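Beta-methylmalyl-CoA dehydratase (Chloroflexus aurantiacus, PDB 4E3E) catalyses the reversible dehydration of beta-methylmalyl-CoA to mesaconyl-CoA in the glyoxylate assimilation cycle. Local coordinates at residues A[211-225]-A[246-260]. Residues are numbered along the deposited sequence; the frame is centred on the assembly and turned at random.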
loop_
_atom_site.group_PDB
_atom_site.type_symbol
_atom_site.label_atom_id
_atom_site.label_comp_id
_atom_site.label_asym_id
_atom_site.label_seq_id
_atom_site.Cartn_x
_atom_site.Cartn_y
_atom_site.Cartn_z
ATOM N N VAL A 211 14.526 -1.177 -12.376
ATOM C CA VAL A 211 13.488 -0.489 -11.593
ATOM C C VAL A 211 14.094 0.474 -10.582
ATOM O O VAL A 211 15.053 0.132 -9.863
ATOM C CB VAL A 211 12.498 -1.462 -10.897
ATOM C CG1 VAL A 211 11.731 -2.266 -11.938
ATOM C CG2 VAL A 211 13.197 -2.380 -9.886
ATOM N N THR A 212 13.536 1.681 -10.535
ATOM C CA THR A 212 14.066 2.730 -9.663
ATOM C C THR A 212 13.387 2.695 -8.292
ATOM O O THR A 212 12.163 2.593 -8.201
ATOM C CB THR A 212 13.912 4.104 -10.326
ATOM O OG1 THR A 212 14.522 4.047 -11.614
ATOM C CG2 THR A 212 14.572 5.216 -9.508
ATOM N N ILE A 213 14.205 2.764 -7.237
ATOM C CA ILE A 213 13.740 2.758 -5.847
ATOM C C ILE A 213 13.288 4.146 -5.409
ATOM O O ILE A 213 14.018 5.119 -5.575
ATOM C CB ILE A 213 14.846 2.237 -4.901
ATOM C CG1 ILE A 213 15.248 0.810 -5.300
ATOM C CG2 ILE A 213 14.423 2.305 -3.432
ATOM C CD1 ILE A 213 16.396 0.243 -4.498
ATOM N N GLU A 214 12.078 4.226 -4.853
ATOM C CA GLU A 214 11.582 5.476 -4.248
ATOM C C GLU A 214 11.695 5.382 -2.718
ATOM O O GLU A 214 11.653 4.282 -2.167
ATOM C CB GLU A 214 10.125 5.749 -4.686
ATOM C CG GLU A 214 9.956 6.057 -6.173
ATOM C CD GLU A 214 10.774 7.283 -6.608
ATOM O OE1 GLU A 214 10.715 8.328 -5.921
ATOM O OE2 GLU A 214 11.475 7.222 -7.647
ATOM N N GLU A 215 11.846 6.515 -2.032
ATOM C CA GLU A 215 11.906 6.496 -0.555
ATOM C C GLU A 215 10.668 5.856 0.073
ATOM O O GLU A 215 10.793 5.005 0.969
ATOM C CB GLU A 215 12.101 7.897 0.025
ATOM C CG GLU A 215 13.420 8.569 -0.344
ATOM C CD GLU A 215 14.627 8.025 0.429
ATOM O OE1 GLU A 215 14.513 7.034 1.208
ATOM O OE2 GLU A 215 15.703 8.594 0.244
ATOM N N ALA A 216 9.482 6.263 -0.400
ATOM C CA ALA A 216 8.220 5.802 0.173
ATOM C C ALA A 216 8.118 4.308 -0.022
ATOM O O ALA A 216 7.519 3.604 0.792
ATOM C CB ALA A 216 7.030 6.493 -0.479
ATOM N N GLU A 217 8.705 3.832 -1.121
ATOM C CA GLU A 217 8.614 2.427 -1.486
ATOM C C GLU A 217 9.386 1.511 -0.524
ATOM O O GLU A 217 8.810 0.556 0.012
ATOM C CB GLU A 217 9.032 2.216 -2.940
ATOM C CG GLU A 217 9.418 0.803 -3.357
ATOM C CD GLU A 217 10.410 0.837 -4.527
ATOM O OE1 GLU A 217 10.381 1.815 -5.318
ATOM O OE2 GLU A 217 11.234 -0.099 -4.657
ATOM N N HIS A 218 10.663 1.797 -0.288
ATOM C CA HIS A 218 11.419 0.922 0.638
ATOM C C HIS A 218 10.992 1.084 2.085
ATOM O O HIS A 218 10.891 0.089 2.832
ATOM C CB HIS A 218 12.917 1.045 0.425
ATOM C CG HIS A 218 13.489 2.294 0.982
ATOM N ND1 HIS A 218 13.758 2.434 2.290
ATOM C CD2 HIS A 218 13.851 3.496 0.370
ATOM C CE1 HIS A 218 14.265 3.663 2.506
ATOM N NE2 HIS A 218 14.298 4.311 1.335
HETATM N N MSE A 219 10.602 2.298 2.469
HETATM C CA MSE A 219 10.097 2.540 3.851
HETATM C C MSE A 219 8.843 1.758 4.043
HETATM O O MSE A 219 8.648 1.118 5.097
HETATM C CB MSE A 219 9.824 4.020 4.153
HETATM C CG MSE A 219 11.164 4.756 4.222
HETATM SE SE MSE A 219 10.716 6.655 4.529
HETATM C CE MSE A 219 10.002 6.660 6.379
ATOM N N GLN A 220 7.972 1.760 3.035
ATOM C CA GLN A 220 6.711 1.015 3.177
ATOM C C GLN A 220 6.894 -0.512 3.303
ATOM O O GLN A 220 6.175 -1.167 4.077
ATOM C CB GLN A 220 5.701 1.384 2.071
ATOM C CG GLN A 220 4.368 0.596 2.147
ATOM C CD GLN A 220 3.300 1.234 1.253
ATOM O OE1 GLN A 220 3.581 1.581 0.111
ATOM N NE2 GLN A 220 2.091 1.407 1.770
ATOM N N ALA A 221 7.828 -1.073 2.527
ATOM C CA ALA A 221 8.149 -2.487 2.622
ATOM C C ALA A 221 8.736 -2.764 4.003
ATOM O O ALA A 221 8.317 -3.708 4.684
ATOM C CB ALA A 221 9.109 -2.921 1.503
ATOM N N THR A 222 9.653 -1.907 4.434
ATOM C CA THR A 222 10.335 -2.104 5.733
ATOM C C THR A 222 9.343 -2.069 6.920
ATOM O O THR A 222 9.474 -2.863 7.876
ATOM C CB THR A 222 11.488 -1.089 5.895
ATOM O OG1 THR A 222 12.303 -1.130 4.708
ATOM C CG2 THR A 222 12.366 -1.411 7.124
ATOM N N ARG A 223 8.338 -1.180 6.845
ATOM C CA ARG A 223 7.264 -1.122 7.861
ATOM C C ARG A 223 6.349 -2.331 7.803
ATOM O O ARG A 223 5.854 -2.805 8.850
ATOM C CB ARG A 223 6.447 0.171 7.742
ATOM C CG ARG A 223 7.166 1.391 8.317
ATOM C CD ARG A 223 6.507 2.689 7.874
ATOM N NE ARG A 223 6.923 3.795 8.719
ATOM C CZ ARG A 223 7.002 5.068 8.342
ATOM N NH1 ARG A 223 6.692 5.434 7.098
ATOM N NH2 ARG A 223 7.400 5.982 9.224
ATOM N N LEU A 224 6.115 -2.841 6.594
ATOM C CA LEU A 224 5.292 -4.050 6.435
ATOM C C LEU A 224 5.951 -5.196 7.211
ATOM O O LEU A 224 5.266 -6.036 7.816
ATOM C CB LEU A 224 5.125 -4.416 4.952
ATOM C CG LEU A 224 4.294 -5.673 4.643
ATOM C CD1 LEU A 224 2.829 -5.460 5.012
ATOM C CD2 LEU A 224 4.418 -6.079 3.181
ATOM N N TYR A 225 7.288 -5.199 7.199
ATOM C CA TYR A 225 8.084 -6.214 7.886
ATOM C C TYR A 225 8.227 -5.916 9.382
ATOM O O TYR A 225 8.778 -6.746 10.128
ATOM C CB TYR A 225 9.479 -6.358 7.234
ATOM C CG TYR A 225 9.418 -6.515 5.718
ATOM C CD1 TYR A 225 8.387 -7.270 5.107
ATOM C CD2 TYR A 225 10.376 -5.925 4.909
ATOM C CE1 TYR A 225 8.314 -7.395 3.723
ATOM C CE2 TYR A 225 10.329 -6.052 3.524
ATOM C CZ TYR A 225 9.303 -6.775 2.944
ATOM O OH TYR A 225 9.266 -6.884 1.593
ATOM N N ARG A 246 19.145 8.023 3.574
ATOM C CA ARG A 246 18.671 6.753 4.136
ATOM C C ARG A 246 19.147 5.584 3.285
ATOM O O ARG A 246 19.322 5.728 2.073
ATOM C CB ARG A 246 17.147 6.764 4.226
ATOM C CG ARG A 246 16.602 7.740 5.265
ATOM C CD ARG A 246 15.136 8.079 5.001
ATOM N NE ARG A 246 15.008 9.103 3.957
ATOM C CZ ARG A 246 13.857 9.615 3.512
ATOM N NH1 ARG A 246 13.894 10.549 2.565
ATOM N NH2 ARG A 246 12.677 9.206 3.997
ATOM N N ILE A 247 19.360 4.438 3.929
ATOM C CA ILE A 247 19.870 3.243 3.280
ATOM C C ILE A 247 18.722 2.272 3.107
ATOM O O ILE A 247 17.926 2.057 4.037
ATOM C CB ILE A 247 21.010 2.581 4.094
ATOM C CG1 ILE A 247 22.164 3.585 4.262
ATOM C CG2 ILE A 247 21.529 1.345 3.372
ATOM C CD1 ILE A 247 23.187 3.189 5.308
ATOM N N VAL A 248 18.617 1.718 1.902
ATOM C CA VAL A 248 17.561 0.760 1.593
ATOM C C VAL A 248 17.860 -0.571 2.263
ATOM O O VAL A 248 18.976 -1.093 2.166
ATOM C CB VAL A 248 17.382 0.567 0.061
ATOM C CG1 VAL A 248 16.365 -0.549 -0.241
ATOM C CG2 VAL A 248 16.959 1.873 -0.588
ATOM N N TYR A 249 16.859 -1.109 2.950
ATOM C CA TYR A 249 16.923 -2.444 3.492
ATOM C C TYR A 249 17.452 -3.416 2.431
ATOM O O TYR A 249 16.863 -3.561 1.338
ATOM C CB TYR A 249 15.499 -2.868 3.932
ATOM C CG TYR A 249 15.333 -4.318 4.298
ATOM C CD1 TYR A 249 16.268 -4.979 5.117
ATOM C CD2 TYR A 249 14.195 -5.048 3.869
ATOM C CE1 TYR A 249 16.095 -6.327 5.463
ATOM C CE2 TYR A 249 14.034 -6.375 4.215
ATOM C CZ TYR A 249 14.986 -7.014 5.004
ATOM O OH TYR A 249 14.807 -8.356 5.344
ATOM N N GLY A 250 18.549 -4.096 2.758
ATOM C CA GLY A 250 19.148 -5.086 1.854
ATOM C C GLY A 250 18.155 -6.118 1.317
ATOM O O GLY A 250 18.213 -6.501 0.144
ATOM N N GLY A 251 17.233 -6.569 2.162
ATOM C CA GLY A 251 16.228 -7.544 1.737
ATOM C C GLY A 251 15.258 -6.998 0.690
ATOM O O GLY A 251 14.672 -7.767 -0.076
ATOM N N HIS A 252 15.077 -5.677 0.655
ATOM C CA HIS A 252 14.293 -5.033 -0.409
ATOM C C HIS A 252 14.950 -5.301 -1.745
ATOM O O HIS A 252 14.270 -5.588 -2.736
ATOM C CB HIS A 252 14.168 -3.533 -0.147
ATOM C CG HIS A 252 13.169 -2.811 -1.048
ATOM N ND1 HIS A 252 11.843 -2.935 -0.899
ATOM C CD2 HIS A 252 13.366 -1.865 -2.072
ATOM C CE1 HIS A 252 11.204 -2.171 -1.811
ATOM N NE2 HIS A 252 12.144 -1.494 -2.517
ATOM N N ILE A 253 16.278 -5.246 -1.779
ATOM C CA ILE A 253 17.026 -5.555 -3.009
ATOM C C ILE A 253 16.883 -7.017 -3.414
ATOM O O ILE A 253 16.738 -7.330 -4.602
ATOM C CB ILE A 253 18.511 -5.154 -2.875
ATOM C CG1 ILE A 253 18.597 -3.700 -2.390
ATOM C CG2 ILE A 253 19.268 -5.359 -4.185
ATOM C CD1 ILE A 253 17.827 -2.707 -3.247
ATOM N N ILE A 254 16.901 -7.909 -2.429
ATOM C CA ILE A 254 16.684 -9.331 -2.697
ATOM C C ILE A 254 15.320 -9.523 -3.373
ATOM O O ILE A 254 15.186 -10.256 -4.374
ATOM C CB ILE A 254 16.796 -10.190 -1.416
ATOM C CG1 ILE A 254 18.235 -10.182 -0.874
ATOM C CG2 ILE A 254 16.360 -11.624 -1.687
ATOM C CD1 ILE A 254 18.392 -10.716 0.540
ATOM N N SER A 255 14.310 -8.856 -2.830
ATOM C CA SER A 255 12.954 -9.029 -3.332
ATOM C C SER A 255 12.745 -8.436 -4.734
ATOM O O SER A 255 12.021 -9.010 -5.562
ATOM C CB SER A 255 11.954 -8.486 -2.313
ATOM O OG SER A 255 11.649 -9.502 -1.359
ATOM N N LEU A 256 13.390 -7.308 -5.011
ATOM C CA LEU A 256 13.380 -6.769 -6.347
ATOM C C LEU A 256 14.077 -7.708 -7.355
ATOM O O LEU A 256 13.541 -7.968 -8.442
ATOM C CB LEU A 256 14.063 -5.374 -6.372
ATOM C CG LEU A 256 13.267 -4.199 -5.744
ATOM C CD1 LEU A 256 14.150 -2.971 -5.569
ATOM C CD2 LEU A 256 12.037 -3.826 -6.576
ATOM N N ALA A 257 15.269 -8.199 -6.995
ATOM C CA ALA A 257 16.029 -9.104 -7.858
ATOM C C ALA A 257 15.210 -10.338 -8.194
ATOM O O ALA A 257 15.164 -10.771 -9.358
ATOM C CB ALA A 257 17.358 -9.493 -7.211
ATOM N N ARG A 258 14.549 -10.904 -7.185
ATOM C CA ARG A 258 13.716 -12.069 -7.412
ATOM C C ARG A 258 12.587 -11.728 -8.392
ATOM O O ARG A 258 12.323 -12.492 -9.341
ATOM C CB ARG A 258 13.182 -12.605 -6.078
ATOM C CG ARG A 258 12.053 -13.642 -6.166
ATOM C CD ARG A 258 12.410 -14.991 -6.798
ATOM N NE ARG A 258 11.281 -15.917 -6.582
ATOM C CZ ARG A 258 11.061 -17.046 -7.249
ATOM N NH1 ARG A 258 11.905 -17.463 -8.207
ATOM N NH2 ARG A 258 9.991 -17.774 -6.943
ATOM N N SER A 259 11.931 -10.581 -8.177
ATOM C CA SER A 259 10.870 -10.151 -9.072
ATOM C C SER A 259 11.387 -10.006 -10.510
ATOM O O SER A 259 10.807 -10.569 -11.431
ATOM C CB SER A 259 10.252 -8.847 -8.588
ATOM O OG SER A 259 9.192 -8.507 -9.453
ATOM N N LEU A 260 12.490 -9.280 -10.693
ATOM C CA LEU A 260 13.105 -9.120 -12.007
ATOM C C LEU A 260 13.502 -10.448 -12.657
ATOM O O LEU A 260 13.416 -10.604 -13.885
ATOM C CB LEU A 260 14.366 -8.265 -11.878
ATOM C CG LEU A 260 14.214 -6.807 -11.462
ATOM C CD1 LEU A 260 15.583 -6.209 -11.181
ATOM C CD2 LEU A 260 13.459 -6.003 -12.516
HETATM O O HOH W 1 17.679 6.666 0.039
HETATM O O HOH W 2 17.310 9.703 2.008
HETATM O O HOH W 3 14.539 0.249 3.828
#
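H252 reaches E217 across the contact with a fairly straight hydrogen bond from NE2 to OE2 (2.7 Å). The carboxylate oxygen lies in the imidazole plane and is met on its anti side. E217 gets there with CG anti to the backbone N (chi1 161°) and an extended chain. Its OE1 takes the N-H of E214, which helps fix the carboxylate. CB of H218 sits over one face of the H252 ring, a CH-pi contact at 4.0 Å from the centroid. Y40 OH is hydrogen-bonded to H252 ND1. An alanine in place of E217 would probably leave H252 NE2 without its acceptor and E214 N without the carboxylate it bonds to. V248 CG2 lies over one face of the H218 ring, whose NE2 bonds to E215 OE1 (2.7 Å). The E215 carboxylate stacks on the R246 guanidinium, planes 15° apart, so the pairing is of charges only. R246 NH2 forms a salt bridge with E214 OE2 of the second subunit. I213 CD1 meets I253 CD1 at 3.5 Å. Helices 215-224 and 250-260 cross at 103° within the hotdog-type fold. Strand 204-212, the outermost strand of this chain's own sheet, leads into the first, and helix 30-40 packs against both.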